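Local coordinates for ulvan Lyase-PL25 (Pseudoalteromonas sp. PLSV, PDB 5UAM), which cleaves ulvan, the sulfated, uronic acid-containing polysaccharide of green seaweed cell walls, as a beta-propeller lyase of polysaccharide lyase family 25, at residues N138-S143 with E153-I158; F80-S85 with I112-G117; H259-M264 with T294-T299. All coordinates share one frame; numbering follows the deposited sequence.

Contact 1 (N138-S143 with E153-I158); sequences NKHAVS and EDLNNI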
loop_
_atom_site.group_PDB
_atom_site.type_symbol
_atom_site.label_atom_id
_atom_site.label_comp_id
_atom_site.label_asym_id
_atom_site.label_seq_id
_atom_site.Cartn_x
_atom_site.Cartn_y
_atom_site.Cartn_z
ATOM N N ASN A 138 2.257 0.089 16.447
ATOM C CA ASN A 138 1.140 -0.059 15.525
ATOM C C ASN A 138 -0.173 -0.073 16.302
ATOM O O ASN A 138 -0.293 -0.722 17.345
ATOM C CB ASN A 138 1.320 -1.339 14.713
ATOM C CG ASN A 138 0.720 -1.254 13.314
ATOM O OD1 ASN A 138 0.685 -0.186 12.680
ATOM N ND2 ASN A 138 0.269 -2.407 12.812
ATOM N N LYS A 139 -1.170 0.623 15.767
ATOM C CA LYS A 139 -2.383 0.964 16.503
ATOM C C LYS A 139 -3.623 0.681 15.669
ATOM O O LYS A 139 -3.579 0.524 14.449
ATOM C CB LYS A 139 -2.378 2.431 16.921
ATOM C CG LYS A 139 -1.372 2.738 18.006
ATOM C CD LYS A 139 -1.192 4.243 18.205
ATOM C CE LYS A 139 -0.227 4.532 19.329
ATOM N NZ LYS A 139 -0.847 4.218 20.665
ATOM N N HIS A 140 -4.761 0.636 16.367
ATOM C CA HIS A 140 -6.028 0.263 15.752
ATOM C C HIS A 140 -7.108 1.076 16.442
ATOM O O HIS A 140 -7.306 0.943 17.656
ATOM C CB HIS A 140 -6.260 -1.231 15.943
ATOM C CG HIS A 140 -7.591 -1.740 15.487
ATOM N ND1 HIS A 140 -8.085 -2.963 15.904
ATOM C CD2 HIS A 140 -8.526 -1.215 14.664
ATOM C CE1 HIS A 140 -9.267 -3.165 15.351
ATOM N NE2 HIS A 140 -9.554 -2.120 14.595
ATOM N N ALA A 141 -7.788 1.925 15.683
ATOM C CA ALA A 141 -8.907 2.710 16.163
ATOM C C ALA A 141 -10.177 2.243 15.475
ATOM O O ALA A 141 -10.158 1.715 14.362
ATOM C CB ALA A 141 -8.691 4.193 15.882
ATOM N N VAL A 142 -11.312 2.465 16.134
ATOM C CA VAL A 142 -12.595 2.083 15.551
ATOM C C VAL A 142 -13.603 3.196 15.801
ATOM O O VAL A 142 -13.575 3.874 16.833
ATOM C CB VAL A 142 -13.094 0.732 16.112
ATOM C CG1 VAL A 142 -13.439 0.845 17.567
ATOM C CG2 VAL A 142 -14.287 0.222 15.294
ATOM N N SER A 143 -14.506 3.386 14.847
ATOM C CA SER A 143 -15.540 4.392 15.049
ATOM C C SER A 143 -16.430 4.001 16.225
ATOM O O SER A 143 -16.666 2.818 16.483
ATOM C CB SER A 143 -16.359 4.593 13.773
ATOM O OG SER A 143 -17.103 3.447 13.406
ATOM N N GLU A 153 -12.603 5.483 19.039
ATOM C CA GLU A 153 -12.033 4.919 20.246
ATOM C C GLU A 153 -10.872 4.011 19.877
ATOM O O GLU A 153 -10.826 3.411 18.796
ATOM C CB GLU A 153 -13.069 4.166 21.086
ATOM C CG GLU A 153 -13.653 2.958 20.402
ATOM C CD GLU A 153 -14.788 2.313 21.202
ATOM O OE1 GLU A 153 -15.218 2.913 22.214
ATOM O OE2 GLU A 153 -15.240 1.209 20.817
ATOM N N ASP A 154 -9.928 3.930 20.799
ATOM C CA ASP A 154 -8.764 3.092 20.630
ATOM C C ASP A 154 -9.096 1.641 20.956
ATOM O O ASP A 154 -9.739 1.345 21.974
ATOM C CB ASP A 154 -7.659 3.582 21.567
ATOM C CG ASP A 154 -7.301 5.033 21.332
ATOM O OD1 ASP A 154 -7.198 5.426 20.152
ATOM O OD2 ASP A 154 -7.150 5.799 22.316
ATOM N N LEU A 155 -8.626 0.708 20.141
ATOM C CA LEU A 155 -8.639 -0.695 20.553
ATOM C C LEU A 155 -7.250 -1.226 20.842
ATOM O O LEU A 155 -7.057 -1.978 21.794
ATOM C CB LEU A 155 -9.280 -1.580 19.476
ATOM C CG LEU A 155 -10.712 -1.230 19.086
ATOM C CD1 LEU A 155 -11.263 -2.274 18.126
ATOM C CD2 LEU A 155 -11.603 -1.126 20.326
ATOM N N ASN A 156 -6.286 -0.732 20.109
ATOM C CA ASN A 156 -4.938 -1.246 20.009
ATOM C C ASN A 156 -4.828 -2.688 20.476
ATOM O O ASN A 156 -4.195 -2.974 21.496
ATOM C CB ASN A 156 -4.065 -0.301 20.819
ATOM C CG ASN A 156 -4.239 1.136 20.366
ATOM O OD1 ASN A 156 -4.551 1.377 19.194
ATOM N ND2 ASN A 156 -4.060 2.095 21.282
ATOM N N ASN A 157 -5.466 -3.590 19.725
ATOM C CA ASN A 157 -5.595 -5.006 20.059
ATOM C C ASN A 157 -4.854 -5.894 19.051
ATOM O O ASN A 157 -5.148 -7.094 18.921
ATOM C CB ASN A 157 -7.073 -5.406 20.100
ATOM C CG ASN A 157 -7.767 -5.187 18.771
ATOM O OD1 ASN A 157 -7.193 -4.610 17.866
ATOM N ND2 ASN A 157 -9.005 -5.627 18.655
ATOM N N ILE A 158 -3.913 -5.302 18.338
ATOM C CA ILE A 158 -3.002 -5.976 17.424
ATOM C C ILE A 158 -1.605 -5.801 17.998
ATOM O O ILE A 158 -1.380 -4.976 18.884
ATOM C CB ILE A 158 -3.083 -5.393 16.006
ATOM C CG1 ILE A 158 -2.810 -3.877 16.001
ATOM C CG2 ILE A 158 -4.484 -5.671 15.430
ATOM C CD1 ILE A 158 -2.804 -3.246 14.645
HETATM O O HOH W 1 -2.082 -2.198 18.910
HETATM O O HOH W 2 -3.542 5.083 21.070
HETATM O O HOH W 3 -17.003 0.992 18.553
#
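The imidazole of His140 carries methyl CD1 of Leu155 over one face, 4.0 Å from the ring centroid in a CH-pi contact, and meets Asn157 at its edge. There His140 ND1 donates to Asn157 OD1 over 2.7 Å; the acceptor lies in the ring plane, while the amide is turned 37° from it. The CB of His140 points toward 153-158, and chi1 of 174° sets CG anti to the backbone N. Outside the pair, Phe115 stacks on this ring and His113 ND1 is hydrogen-bonded to His140 NE2, which gives both ring nitrogens a partner. Replacing His140 by an alanine would probably strip Asn157 OD1 of this N-H donor and open a gap beneath the Leu155 methyl.

The two segments form the outer beta hairpin of a four-stranded antiparallel propeller blade, 152-154 being its last strand. Val142 and Glu153 make the hydrogen-bonded pair, N to O in both directions at 2.9 Å, and their side chains run alongside each other on one face: Val142 CG1 lies 3.5 Å from Glu153 CG, so the glutamate lends its aliphatic part to the valine while a water links Glu153 OE2 to Ser143 O. Beyond Asp154 the strand pattern ends, and His140 O accepts from both Leu155 N and Asn156 N. Asparagine suits position 156 because its amide stands in for a strand carbonyl: Asn156 OD1 takes the N-H of His140 at 2.9 Å, nearly straight at 175°. A water joins Asn156 ND2 to Lys139 NZ, and another links Asn138 O with Ile158 O.

Contact 2 (F80-S85 with I112-G117); sequences FRAGIS and IHIFYG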
loop_
_atom_site.group_PDB
_atom_site.type_symbol
_atom_site.label_atom_id
_atom_site.label_comp_id
_atom_site.label_asym_id
_atom_site.label_seq_id
_atom_site.Cartn_x
_atom_site.Cartn_y
_atom_site.Cartn_z
ATOM N N PHE A 80 -11.791 14.262 10.088
ATOM C CA PHE A 80 -11.725 14.101 11.525
ATOM C C PHE A 80 -10.499 13.272 11.858
ATOM O O PHE A 80 -10.135 12.353 11.116
ATOM C CB PHE A 80 -12.964 13.354 12.070
ATOM C CG PHE A 80 -14.268 14.045 11.806
ATOM C CD1 PHE A 80 -14.671 15.084 12.609
ATOM C CD2 PHE A 80 -15.095 13.633 10.781
ATOM C CE1 PHE A 80 -15.889 15.738 12.385
ATOM C CE2 PHE A 80 -16.311 14.296 10.567
ATOM C CZ PHE A 80 -16.691 15.320 11.363
ATOM N N ARG A 81 -9.875 13.590 12.985
ATOM C CA ARG A 81 -8.741 12.808 13.466
ATOM C C ARG A 81 -9.243 11.519 14.116
ATOM O O ARG A 81 -10.107 11.553 14.999
ATOM C CB ARG A 81 -7.937 13.611 14.477
ATOM C CG ARG A 81 -6.720 12.839 14.969
ATOM C CD ARG A 81 -5.788 13.675 15.803
ATOM N NE ARG A 81 -6.372 14.054 17.068
ATOM C CZ ARG A 81 -5.674 14.591 18.060
ATOM N NH1 ARG A 81 -4.363 14.784 17.928
ATOM N NH2 ARG A 81 -6.277 14.917 19.193
ATOM N N ALA A 82 -8.675 10.376 13.702
ATOM C CA ALA A 82 -9.133 9.077 14.191
ATOM C C ALA A 82 -8.260 8.483 15.291
ATOM O O ALA A 82 -8.668 7.496 15.907
ATOM C CB ALA A 82 -9.206 8.078 13.022
ATOM N N GLY A 83 -7.077 9.034 15.547
ATOM C CA GLY A 83 -6.170 8.457 16.533
ATOM C C GLY A 83 -4.942 9.323 16.677
ATOM O O GLY A 83 -4.798 10.341 16.000
ATOM N N ILE A 84 -4.054 8.904 17.581
ATOM C CA ILE A 84 -2.875 9.667 17.964
ATOM C C ILE A 84 -1.656 8.789 17.725
ATOM O O ILE A 84 -1.450 7.792 18.423
ATOM C CB ILE A 84 -2.951 10.150 19.418
ATOM C CG1 ILE A 84 -4.153 11.091 19.590
ATOM C CG2 ILE A 84 -1.638 10.828 19.830
ATOM C CD1 ILE A 84 -4.402 11.520 21.016
ATOM N N SER A 85 -0.836 9.176 16.758
ATOM C CA SER A 85 0.341 8.411 16.382
ATOM C C SER A 85 1.583 8.824 17.162
ATOM O O SER A 85 1.904 10.011 17.279
ATOM C CB SER A 85 0.646 8.611 14.901
ATOM O OG SER A 85 1.850 7.933 14.571
ATOM N N ILE A 112 -16.172 1.566 11.273
ATOM C CA ILE A 112 -15.012 1.882 10.456
ATOM C C ILE A 112 -13.778 1.689 11.319
ATOM O O ILE A 112 -13.676 2.254 12.417
ATOM C CB ILE A 112 -15.109 3.311 9.905
ATOM C CG1 ILE A 112 -16.433 3.474 9.145
ATOM C CG2 ILE A 112 -13.923 3.632 8.995
ATOM C CD1 ILE A 112 -16.871 4.872 8.988
ATOM N N HIS A 113 -12.844 0.886 10.826
ATOM C CA HIS A 113 -11.589 0.611 11.497
ATOM C C HIS A 113 -10.463 1.322 10.778
ATOM O O HIS A 113 -10.424 1.346 9.548
ATOM C CB HIS A 113 -11.296 -0.880 11.434
ATOM C CG HIS A 113 -12.277 -1.703 12.189
ATOM N ND1 HIS A 113 -12.008 -2.252 13.421
ATOM C CD2 HIS A 113 -13.555 -2.033 11.897
ATOM C CE1 HIS A 113 -13.070 -2.912 13.846
ATOM N NE2 HIS A 113 -14.019 -2.796 12.932
ATOM N N ILE A 114 -9.545 1.881 11.562
ATOM C CA ILE A 114 -8.362 2.551 11.049
ATOM C C ILE A 114 -7.150 1.917 11.728
ATOM O O ILE A 114 -7.055 1.899 12.957
ATOM C CB ILE A 114 -8.416 4.073 11.285
ATOM C CG1 ILE A 114 -9.534 4.701 10.438
ATOM C CG2 ILE A 114 -7.065 4.723 10.990
ATOM C CD1 ILE A 114 -9.254 4.771 8.973
ATOM N N PHE A 115 -6.249 1.353 10.932
ATOM C CA PHE A 115 -4.979 0.820 11.408
ATOM C C PHE A 115 -3.897 1.824 11.030
ATOM O O PHE A 115 -3.899 2.332 9.909
ATOM C CB PHE A 115 -4.727 -0.541 10.748
ATOM C CG PHE A 115 -5.838 -1.521 10.974
ATOM C CD1 PHE A 115 -5.875 -2.316 12.106
ATOM C CD2 PHE A 115 -6.856 -1.634 10.065
ATOM C CE1 PHE A 115 -6.899 -3.225 12.312
ATOM C CE2 PHE A 115 -7.892 -2.541 10.266
ATOM C CZ PHE A 115 -7.908 -3.330 11.390
ATOM N N TYR A 116 -3.014 2.154 11.964
ATOM C CA TYR A 116 -2.134 3.294 11.742
ATOM C C TYR A 116 -1.009 3.300 12.770
ATOM O O TYR A 116 -1.021 2.548 13.746
ATOM C CB TYR A 116 -2.932 4.597 11.875
ATOM C CG TYR A 116 -3.325 4.916 13.305
ATOM C CD1 TYR A 116 -4.402 4.287 13.921
ATOM C CD2 TYR A 116 -2.594 5.821 14.063
ATOM C CE1 TYR A 116 -4.738 4.568 15.237
ATOM C CE2 TYR A 116 -2.919 6.098 15.374
ATOM C CZ TYR A 116 -3.984 5.464 15.960
ATOM O OH TYR A 116 -4.299 5.750 17.274
ATOM N N GLY A 117 -0.035 4.173 12.555
ATOM C CA GLY A 117 0.877 4.577 13.598
ATOM C C GLY A 117 2.160 3.774 13.739
ATOM O O GLY A 117 3.061 4.222 14.447
#
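Ile114 opens the contact, its CG1 resting 4.3 Å from Ala82 CB where two neighbouring blades of the beta-propeller meet. Segment 112-117 contains the second strand of one blade, and 80-85 leaves the last strand of the blade before it. The methyl of Ala82 and the branched Ile114 both touch Trp152 and carry no polar group into this buried seam, where Pro64 also packs on Ile114.

Two residues on, Tyr116 supplies the largest share of the interface. Its CG sits between the backbone N and the carbonyl carbon (chi1 72°), and the ring extends across to the loop 82-85. Ser85 N lies in the ring plane at the edge, 4.0 Å from Tyr116 CE2, and the phenol end reaches the extended backbone at Gly83. Glycine suits that place, since a CB on residue 83 would collide with the hydroxyl; Gly83 CA is already 3.4 Å from Tyr116 OH.

Gly117 ends the walk with a positive phi of 91°, where a CB would collide with the carbonyl O of Tyr116. Ser85 OG, which accepts from Leu87 N, lies 3.6 Å from Gly117 CA.

Contact 3 (H259-M264 with T294-T299); sequences HDVYFM and TMAMRT. With EDO (1,2-ethanediol), chain L.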
loop_
_atom_site.group_PDB
_atom_site.type_symbol
_atom_site.label_atom_id
_atom_site.label_comp_id
_atom_site.label_asym_id
_atom_site.label_seq_id
_atom_site.Cartn_x
_atom_site.Cartn_y
_atom_site.Cartn_z
ATOM N N HIS A 259 15.210 -6.893 -4.947
ATOM C CA HIS A 259 15.137 -7.434 -6.294
ATOM C C HIS A 259 13.925 -8.334 -6.436
ATOM O O HIS A 259 13.422 -8.898 -5.462
ATOM C CB HIS A 259 16.334 -8.306 -6.641
ATOM C CG HIS A 259 17.645 -7.626 -6.470
ATOM N ND1 HIS A 259 18.100 -6.650 -7.330
ATOM C CD2 HIS A 259 18.609 -7.790 -5.535
ATOM C CE1 HIS A 259 19.280 -6.222 -6.914
ATOM N NE2 HIS A 259 19.611 -6.902 -5.830
ATOM N N ASP A 260 13.522 -8.498 -7.696
ATOM C CA ASP A 260 12.618 -9.549 -8.166
ATOM C C ASP A 260 11.191 -9.337 -7.690
ATOM O O ASP A 260 10.901 -8.416 -6.918
ATOM C CB ASP A 260 13.143 -10.942 -7.780
ATOM C CG ASP A 260 14.564 -11.186 -8.271
ATOM O OD1 ASP A 260 15.000 -10.576 -9.281
ATOM O OD2 ASP A 260 15.272 -12.017 -7.645
ATOM N N VAL A 261 10.268 -10.140 -8.207
ATOM C CA VAL A 261 8.898 -10.117 -7.717
ATOM C C VAL A 261 8.354 -11.534 -7.744
ATOM O O VAL A 261 8.658 -12.311 -8.653
ATOM C CB VAL A 261 8.009 -9.076 -8.456
ATOM C CG1 VAL A 261 7.692 -9.500 -9.874
ATOM C CG2 VAL A 261 6.731 -8.802 -7.673
ATOM N N TYR A 262 7.578 -11.854 -6.715
ATOM C CA TYR A 262 7.057 -13.177 -6.440
ATOM C C TYR A 262 5.549 -13.071 -6.239
ATOM O O TYR A 262 5.013 -11.987 -5.975
ATOM C CB TYR A 262 7.652 -13.706 -5.143
ATOM C CG TYR A 262 9.167 -13.779 -5.049
ATOM C CD1 TYR A 262 9.926 -12.649 -4.780
ATOM C CD2 TYR A 262 9.815 -14.987 -5.156
ATOM C CE1 TYR A 262 11.291 -12.723 -4.657
ATOM C CE2 TYR A 262 11.184 -15.077 -5.023
ATOM C CZ TYR A 262 11.913 -13.940 -4.750
ATOM O OH TYR A 262 13.288 -14.006 -4.621
ATOM N N PHE A 263 4.873 -14.224 -6.310
ATOM C CA PHE A 263 3.418 -14.295 -6.199
ATOM C C PHE A 263 2.976 -15.573 -5.492
ATOM O O PHE A 263 3.465 -16.653 -5.801
ATOM C CB PHE A 263 2.768 -14.292 -7.587
ATOM C CG PHE A 263 1.280 -14.384 -7.546
ATOM C CD1 PHE A 263 0.508 -13.247 -7.390
ATOM C CD2 PHE A 263 0.646 -15.618 -7.609
ATOM C CE1 PHE A 263 -0.869 -13.353 -7.305
ATOM C CE2 PHE A 263 -0.711 -15.700 -7.512
ATOM C CZ PHE A 263 -1.465 -14.576 -7.367
ATOM N N MET A 264 2.008 -15.450 -4.585
ATOM C CA MET A 264 1.350 -16.625 -4.041
ATOM C C MET A 264 -0.067 -16.269 -3.614
ATOM O O MET A 264 -0.433 -15.098 -3.524
ATOM C CB MET A 264 2.162 -17.250 -2.895
ATOM C CG MET A 264 2.356 -16.357 -1.702
ATOM S SD MET A 264 3.706 -17.058 -0.718
ATOM C CE MET A 264 3.765 -15.916 0.666
ATOM N N THR A 294 7.603 -19.617 -6.241
ATOM C CA THR A 294 6.732 -18.453 -6.352
ATOM C C THR A 294 7.317 -17.295 -7.151
ATOM O O THR A 294 6.632 -16.282 -7.329
ATOM C CB THR A 294 6.332 -17.920 -4.967
ATOM O OG1 THR A 294 7.500 -17.448 -4.276
ATOM C CG2 THR A 294 5.650 -18.998 -4.155
ATOM N N MET A 295 8.554 -17.382 -7.622
ATOM C CA MET A 295 9.105 -16.306 -8.444
ATOM C C MET A 295 8.199 -16.030 -9.632
ATOM O O MET A 295 7.781 -16.949 -10.345
ATOM C CB MET A 295 10.490 -16.705 -8.951
ATOM C CG MET A 295 11.158 -15.677 -9.844
ATOM S SD MET A 295 11.621 -14.205 -8.943
ATOM C CE MET A 295 13.014 -14.807 -7.964
ATOM N N ALA A 296 7.915 -14.752 -9.858
ATOM C CA ALA A 296 7.147 -14.319 -11.016
ATOM C C ALA A 296 7.990 -13.616 -12.060
ATOM O O ALA A 296 7.830 -13.890 -13.248
ATOM C CB ALA A 296 6.019 -13.381 -10.583
ATOM N N MET A 297 8.909 -12.738 -11.667
ATOM C CA MET A 297 9.809 -12.130 -12.640
ATOM C C MET A 297 11.084 -11.694 -11.935
ATOM O O MET A 297 11.029 -10.919 -10.971
ATOM C CB MET A 297 9.130 -10.924 -13.297
ATOM C CG MET A 297 9.908 -10.382 -14.487
ATOM S SD MET A 297 10.067 -11.576 -15.837
ATOM C CE MET A 297 8.365 -11.817 -16.375
ATOM N N ARG A 298 12.218 -12.171 -12.433
ATOM C CA ARG A 298 13.504 -11.696 -11.960
ATOM C C ARG A 298 13.778 -10.337 -12.583
ATOM O O ARG A 298 13.366 -10.062 -13.716
ATOM C CB ARG A 298 14.604 -12.698 -12.319
ATOM C CG ARG A 298 14.517 -13.945 -11.447
ATOM C CD ARG A 298 15.638 -14.996 -11.676
ATOM N NE ARG A 298 15.565 -15.985 -10.596
ATOM C CZ ARG A 298 14.796 -17.076 -10.610
ATOM N NH1 ARG A 298 14.049 -17.366 -11.671
ATOM N NH2 ARG A 298 14.779 -17.889 -9.553
ATOM N N THR A 299 14.457 -9.476 -11.829
ATOM C CA THR A 299 14.771 -8.131 -12.315
ATOM C C THR A 299 16.262 -7.921 -12.509
ATOM O O THR A 299 16.721 -6.782 -12.672
ATOM C CB THR A 299 14.190 -7.063 -11.386
ATOM O OG1 THR A 299 14.776 -7.164 -10.074
ATOM C CG2 THR A 299 12.699 -7.184 -11.304
HETATM C C1 EDO L . 9.368 -20.018 -10.139
HETATM O O1 EDO L . 8.929 -19.253 -11.287
HETATM C C2 EDO L . 10.689 -20.712 -10.431
HETATM O O2 EDO L . 11.724 -19.728 -10.527
HETATM O O HOH W 4 17.048 -13.856 -8.538
#
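Met295 lays its sulfur over the face of the Tyr262 ring, a Met-aromatic contact with SD 4.2 Å from the centroid and 16° off the ring normal, displaced toward the rim. Its CB points away from 259-264, but bends at chi2 and chi3 (69° and 72°) fold the chain back and bring CE within 3.4 Å of Tyr262 OH. An unbranched, flexible methionine suits this return path. The same CE lies over one face of the Arg298 guanidinium, offset toward its rim. A 1,2-ethanediol, probably from the crystallisation liquor, donates from O1 to Met295 O. Thr294 crosses Tyr262 at about a right angle, with Thr294 OG1, hydrogen-bonded to Tyr237 OH, 3.5 Å from Tyr262 CD2.

Asp260 and Thr299 grip each other twice: Thr299 N donates to Asp260 OD1 at 2.8 Å, and Asp260 N donates to Thr299 OG1 at 3.0 Å. Short polar side chains fit here because each can reach the other's backbone N-H. Between these groups lies a classic beta bulge, in which Ala296 N and Met297 N both donate to Val261 O, while Val261 CG1 packs against Met297 CB on one face of the sheet.

Thr294 comes just after helix 287-293, whose Asp291 accepts the Tyr262 hydroxyl. The short strand 295-297 pairs antiparallel with 258-267, which pairs on with 232-243, while Val261 and Ala296 both pack against Ile319 of strand 317-324.

Contact 1 and one half of contact 2 lie in the same propeller blade: strands 112-116 and 139-143 are neighbours in its sheet, the centres of the two contacts lie about 7 Å apart, and Lys139 N probably bonds to Tyr116 O. Contact 1 pairs strands within that blade, whereas contact 2 joins it to the preceding blade through side chains packed on each other and on backbone, and is the more buried. Contact 3 lies across the chain's centre, about 34 Å from contact 1 between centres, in a different sheet. Like contact 1 it is partly buried and antiparallel, with a carbonyl accepting two N-H groups; its departure from regular pairing is a bulge, whereas in contact 1 an asparagine side chain takes one backbone N-H just past the strand's end.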